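Long-range contact in ubiquitin conjugating enzyme (Agrocybe aegerita, PDB 3WE5), which probably acts as a ubiquitin-conjugating enzyme (E2), carrying activated ubiquitin as a thioester and passing it on to substrates: residues E32-I45 with L125-M137. Residues are numbered along the deposited sequence; the frame is centred on the assembly and turned at random.
Sequences ELREIQSEGCPVGI and LSVIAVCVTLQSM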
loop_
_atom_site.group_PDB
_atom_site.type_symbol
_atom_site.label_atom_id
_atom_site.label_comp_id
_atom_site.label_asym_id
_atom_site.label_seq_id
_atom_site.Cartn_x
_atom_site.Cartn_y
_atom_site.Cartn_z
ATOM N N GLU A 32 -28.607 11.478 -12.755
ATOM C CA GLU A 32 -27.495 11.938 -11.919
ATOM C C GLU A 32 -26.971 13.255 -12.447
ATOM O O GLU A 32 -26.605 14.138 -11.663
ATOM C CB GLU A 32 -26.376 10.906 -11.858
ATOM C CG GLU A 32 -26.772 9.577 -11.181
ATOM C CD GLU A 32 -25.582 8.758 -10.714
ATOM O OE1 GLU A 32 -24.497 9.293 -10.317
ATOM O OE2 GLU A 32 -25.665 7.508 -10.767
ATOM N N LEU A 33 -26.912 13.393 -13.769
ATOM C CA LEU A 33 -26.423 14.638 -14.360
ATOM C C LEU A 33 -27.375 15.781 -14.078
ATOM O O LEU A 33 -26.928 16.909 -13.824
ATOM C CB LEU A 33 -26.238 14.496 -15.881
ATOM C CG LEU A 33 -25.630 15.699 -16.595
ATOM C CD1 LEU A 33 -24.234 15.921 -16.068
ATOM C CD2 LEU A 33 -25.575 15.417 -18.116
ATOM N N ARG A 34 -28.684 15.522 -14.167
ATOM C CA ARG A 34 -29.707 16.511 -13.845
ATOM C C ARG A 34 -29.519 16.988 -12.409
ATOM O O ARG A 34 -29.579 18.198 -12.139
ATOM C CB ARG A 34 -31.093 15.874 -14.004
ATOM C CG ARG A 34 -32.300 16.754 -13.730
ATOM C CD ARG A 34 -33.603 15.942 -14.014
ATOM N NE ARG A 34 -33.712 15.631 -15.446
ATOM C CZ ARG A 34 -33.680 14.407 -15.997
ATOM N NH1 ARG A 34 -33.556 13.290 -15.273
ATOM N NH2 ARG A 34 -33.779 14.300 -17.312
ATOM N N GLU A 35 -29.275 16.048 -11.504
ATOM C CA GLU A 35 -29.088 16.421 -10.092
ATOM C C GLU A 35 -27.812 17.218 -9.855
ATOM O O GLU A 35 -27.826 18.155 -9.056
ATOM C CB GLU A 35 -29.194 15.206 -9.176
ATOM C CG GLU A 35 -30.559 14.494 -9.262
ATOM C CD GLU A 35 -31.757 15.398 -8.987
ATOM O OE1 GLU A 35 -31.663 16.280 -8.104
ATOM O OE2 GLU A 35 -32.804 15.220 -9.653
ATOM N N ILE A 36 -26.720 16.880 -10.545
ATOM C CA ILE A 36 -25.476 17.657 -10.440
ATOM C C ILE A 36 -25.740 19.086 -10.909
ATOM O O ILE A 36 -25.293 20.053 -10.268
ATOM C CB ILE A 36 -24.351 17.003 -11.250
ATOM C CG1 ILE A 36 -23.857 15.749 -10.520
ATOM C CG2 ILE A 36 -23.151 17.979 -11.475
ATOM C CD1 ILE A 36 -22.985 14.825 -11.388
ATOM N N GLN A 37 -26.486 19.246 -12.003
ATOM C CA GLN A 37 -26.835 20.584 -12.479
ATOM C C GLN A 37 -27.748 21.341 -11.503
ATOM O O GLN A 37 -27.557 22.549 -11.277
ATOM C CB GLN A 37 -27.505 20.538 -13.868
ATOM C CG GLN A 37 -27.831 21.923 -14.402
ATOM C CD GLN A 37 -28.620 21.878 -15.693
ATOM O OE1 GLN A 37 -29.841 21.843 -15.676
ATOM N NE2 GLN A 37 -27.918 21.875 -16.813
ATOM N N SER A 38 -28.722 20.645 -10.931
ATOM C CA SER A 38 -29.740 21.242 -10.063
ATOM C C SER A 38 -29.186 21.592 -8.688
ATOM O O SER A 38 -29.389 22.717 -8.181
ATOM C CB SER A 38 -30.863 20.234 -9.861
ATOM O OG SER A 38 -31.934 20.854 -9.193
ATOM N N GLU A 39 -28.506 20.612 -8.101
ATOM C CA GLU A 39 -28.016 20.687 -6.710
ATOM C C GLU A 39 -26.642 21.303 -6.623
ATOM O O GLU A 39 -26.212 21.768 -5.554
ATOM C CB GLU A 39 -27.963 19.290 -6.099
ATOM C CG GLU A 39 -29.327 18.661 -5.931
ATOM C CD GLU A 39 -30.154 19.328 -4.835
ATOM O OE1 GLU A 39 -31.388 19.178 -4.878
ATOM O OE2 GLU A 39 -29.581 19.989 -3.923
ATOM N N GLY A 40 -25.924 21.279 -7.735
ATOM C CA GLY A 40 -24.529 21.654 -7.717
ATOM C C GLY A 40 -23.688 20.542 -7.125
ATOM O O GLY A 40 -24.203 19.496 -6.714
ATOM N N CYS A 41 -22.381 20.739 -7.118
ATOM C CA CYS A 41 -21.487 19.732 -6.550
ATOM C C CYS A 41 -21.054 20.154 -5.163
ATOM O O CYS A 41 -21.084 21.353 -4.857
ATOM C CB CYS A 41 -20.213 19.572 -7.385
ATOM S SG CYS A 41 -20.416 18.829 -9.025
ATOM N N PRO A 42 -20.622 19.189 -4.336
ATOM C CA PRO A 42 -20.092 19.560 -3.023
ATOM C C PRO A 42 -18.797 20.323 -3.172
ATOM O O PRO A 42 -18.132 20.224 -4.196
ATOM C CB PRO A 42 -19.819 18.203 -2.354
ATOM C CG PRO A 42 -20.726 17.228 -3.090
ATOM C CD PRO A 42 -20.703 17.725 -4.503
ATOM N N VAL A 43 -18.412 21.068 -2.144
ATOM C CA VAL A 43 -17.228 21.904 -2.249
ATOM C C VAL A 43 -15.982 21.099 -2.623
ATOM O O VAL A 43 -15.732 19.991 -2.093
ATOM C CB VAL A 43 -17.017 22.740 -0.934
ATOM C CG1 VAL A 43 -16.776 21.837 0.268
ATOM C CG2 VAL A 43 -15.870 23.730 -1.105
ATOM N N GLY A 44 -15.218 21.647 -3.564
ATOM C CA GLY A 44 -13.955 21.049 -3.946
ATOM C C GLY A 44 -14.148 20.093 -5.114
ATOM O O GLY A 44 -13.183 19.624 -5.710
ATOM N N ILE A 45 -15.395 19.810 -5.443
ATOM C CA ILE A 45 -15.652 18.872 -6.548
ATOM C C ILE A 45 -16.265 19.645 -7.707
ATOM O O ILE A 45 -17.221 20.384 -7.535
ATOM C CB ILE A 45 -16.557 17.715 -6.091
ATOM C CG1 ILE A 45 -15.841 16.837 -5.068
ATOM C CG2 ILE A 45 -16.993 16.863 -7.310
ATOM C CD1 ILE A 45 -16.793 16.096 -4.163
ATOM N N LEU A 125 -25.492 4.111 -4.387
ATOM C CA LEU A 125 -24.495 5.183 -4.434
ATOM C C LEU A 125 -24.651 5.963 -5.727
ATOM O O LEU A 125 -25.641 5.818 -6.453
ATOM C CB LEU A 125 -23.094 4.623 -4.293
ATOM C CG LEU A 125 -22.891 3.761 -3.037
ATOM C CD1 LEU A 125 -21.486 3.238 -2.960
ATOM C CD2 LEU A 125 -23.282 4.505 -1.778
ATOM N N SER A 126 -23.711 6.849 -5.992
ATOM C CA SER A 126 -23.832 7.728 -7.148
ATOM C C SER A 126 -22.449 8.191 -7.506
ATOM O O SER A 126 -21.498 7.976 -6.766
ATOM C CB SER A 126 -24.676 8.947 -6.814
ATOM O OG SER A 126 -24.074 9.712 -5.775
ATOM N N VAL A 127 -22.324 8.827 -8.661
ATOM C CA VAL A 127 -21.043 9.361 -9.060
ATOM C C VAL A 127 -20.521 10.380 -8.025
ATOM O O VAL A 127 -19.331 10.348 -7.648
ATOM C CB VAL A 127 -21.185 10.026 -10.429
ATOM C CG1 VAL A 127 -19.892 10.772 -10.761
ATOM C CG2 VAL A 127 -21.465 8.942 -11.469
ATOM N N ILE A 128 -21.397 11.268 -7.591
ATOM C CA ILE A 128 -21.001 12.291 -6.608
ATOM C C ILE A 128 -20.594 11.650 -5.284
ATOM O O ILE A 128 -19.612 12.060 -4.677
ATOM C CB ILE A 128 -22.094 13.338 -6.425
ATOM C CG1 ILE A 128 -22.238 14.135 -7.719
ATOM C CG2 ILE A 128 -21.757 14.274 -5.258
ATOM C CD1 ILE A 128 -21.065 15.097 -7.999
ATOM N N ALA A 129 -21.309 10.617 -4.845
ATOM C CA ALA A 129 -20.850 9.869 -3.652
ATOM C C ALA A 129 -19.447 9.305 -3.787
ATOM O O ALA A 129 -18.659 9.347 -2.849
ATOM C CB ALA A 129 -21.869 8.741 -3.275
ATOM N N VAL A 130 -19.102 8.773 -4.952
ATOM C CA VAL A 130 -17.760 8.304 -5.180
ATOM C C VAL A 130 -16.757 9.461 -5.091
ATOM O O VAL A 130 -15.685 9.309 -4.503
ATOM C CB VAL A 130 -17.644 7.619 -6.556
ATOM C CG1 VAL A 130 -16.194 7.236 -6.851
ATOM C CG2 VAL A 130 -18.543 6.387 -6.595
ATOM N N CYS A 131 -17.088 10.595 -5.712
ATOM C CA CYS A 131 -16.193 11.762 -5.671
ATOM C C CYS A 131 -15.908 12.189 -4.235
ATOM O O CYS A 131 -14.747 12.475 -3.874
ATOM C CB CYS A 131 -16.840 12.942 -6.378
ATOM S SG CYS A 131 -16.845 12.796 -8.209
ATOM N N VAL A 132 -16.973 12.260 -3.448
ATOM C CA VAL A 132 -16.853 12.675 -2.035
ATOM C C VAL A 132 -16.024 11.687 -1.237
ATOM O O VAL A 132 -15.173 12.083 -0.420
ATOM C CB VAL A 132 -18.236 12.822 -1.389
ATOM C CG1 VAL A 132 -18.129 12.886 0.140
ATOM C CG2 VAL A 132 -18.969 14.049 -1.939
ATOM N N THR A 133 -16.293 10.394 -1.441
ATOM C CA THR A 133 -15.510 9.338 -0.791
ATOM C C THR A 133 -14.027 9.391 -1.121
ATOM O O THR A 133 -13.183 9.246 -0.240
ATOM C CB THR A 133 -16.084 7.916 -1.140
ATOM O OG1 THR A 133 -17.456 7.849 -0.733
ATOM C CG2 THR A 133 -15.298 6.812 -0.445
ATOM N N LEU A 134 -13.685 9.604 -2.387
ATOM C CA LEU A 134 -12.290 9.664 -2.776
ATOM C C LEU A 134 -11.625 10.949 -2.264
ATOM O O LEU A 134 -10.436 10.935 -1.893
ATOM C CB LEU A 134 -12.147 9.559 -4.307
ATOM C CG LEU A 134 -12.600 8.225 -4.894
ATOM C CD1 LEU A 134 -12.485 8.245 -6.410
ATOM C CD2 LEU A 134 -11.783 7.058 -4.336
ATOM N N GLN A 135 -12.387 12.037 -2.229
ATOM C CA GLN A 135 -11.887 13.291 -1.658
ATOM C C GLN A 135 -11.525 13.087 -0.186
ATOM O O GLN A 135 -10.467 13.537 0.263
ATOM C CB GLN A 135 -12.959 14.361 -1.783
ATOM C CG GLN A 135 -12.536 15.804 -1.406
ATOM C CD GLN A 135 -13.733 16.718 -1.437
ATOM O OE1 GLN A 135 -14.820 16.338 -0.982
ATOM N NE2 GLN A 135 -13.566 17.914 -1.993
ATOM N N SER A 136 -12.398 12.394 0.538
ATOM C CA SER A 136 -12.192 12.074 1.957
ATOM C C SER A 136 -11.042 11.102 2.190
ATOM O O SER A 136 -10.333 11.189 3.201
ATOM C CB SER A 136 -13.476 11.482 2.550
ATOM O OG SER A 136 -14.518 12.429 2.573
ATOM N N MET A 137 -10.867 10.155 1.271
ATOM C CA MET A 137 -9.740 9.242 1.336
ATOM C C MET A 137 -8.425 10.005 1.206
ATOM O O MET A 137 -7.459 9.728 1.926
ATOM C CB MET A 137 -9.851 8.197 0.216
ATOM C CG MET A 137 -8.622 7.308 0.038
ATOM S SD MET A 137 -8.630 6.478 -1.568
ATOM C CE MET A 137 -7.933 7.745 -2.611
HETATM O O HOH W 1 -23.963 11.561 -8.981
HETATM O O HOH W 2 -16.716 18.227 -0.330
#
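Glu32 OE1 accepts from Val127 N, at the start of helix 127-140, and from a water. The bond from Val127 N to Glu32 OE1 is 2.8 Å long and nearly straight (175°), on the syn side of the carboxylate but 18° out of its plane. The water that donates to OE1 also accepts from Ile128 N, so the acid serves two amides of the first helical turn, one directly and one through water. The chain of Glu32 is extended beyond CG, which carries the carboxylate across to the other segment. OE2 has a salt bridge with Arg28 and a hydrogen bond with Tyr83, which should fix the rotation of the group. The helix start would probably favour the charged acid. Ser126 is the N-cap: its OG accepts from Ala129 N at 3.1 Å.

This is the E2 (UBC) fold. The end of the N-terminal helix 24-39 and the loop into strand 45-49 meet the helix 127-140, which lies across the antiparallel sheet. Ile128 packs against both the helix end and the loop. Its CG1 lies 3.6 Å from Ile36 CG1, while CD1 also approaches Cys41 SG. CG2 of Ile128, anti to the backbone N, meets the CG and CD atoms of Pro42, 3.7 Å from Pro42 CD. Further along helix 127-140, the side chain of Val132 is crossed at about a right angle by that of Ile45. Ile45 CD1 is 3.7 Å from Val132 CG2 and 3.9 Å from Cys131 CB.

Residues 42-45 form a type II turn, with Gly44 at positive phi. Gln135 holds this turn. The extended chain of Gln135 brings its NE2 to within 3.0 Å of Val43 O, in the carbonyl plane and on a lone pair. NE2 also bonds Glu61 O of strand 55-61. A second water donates to both Val43 O and Gln135 OE1, tying the other end of the amide to the same carbonyl.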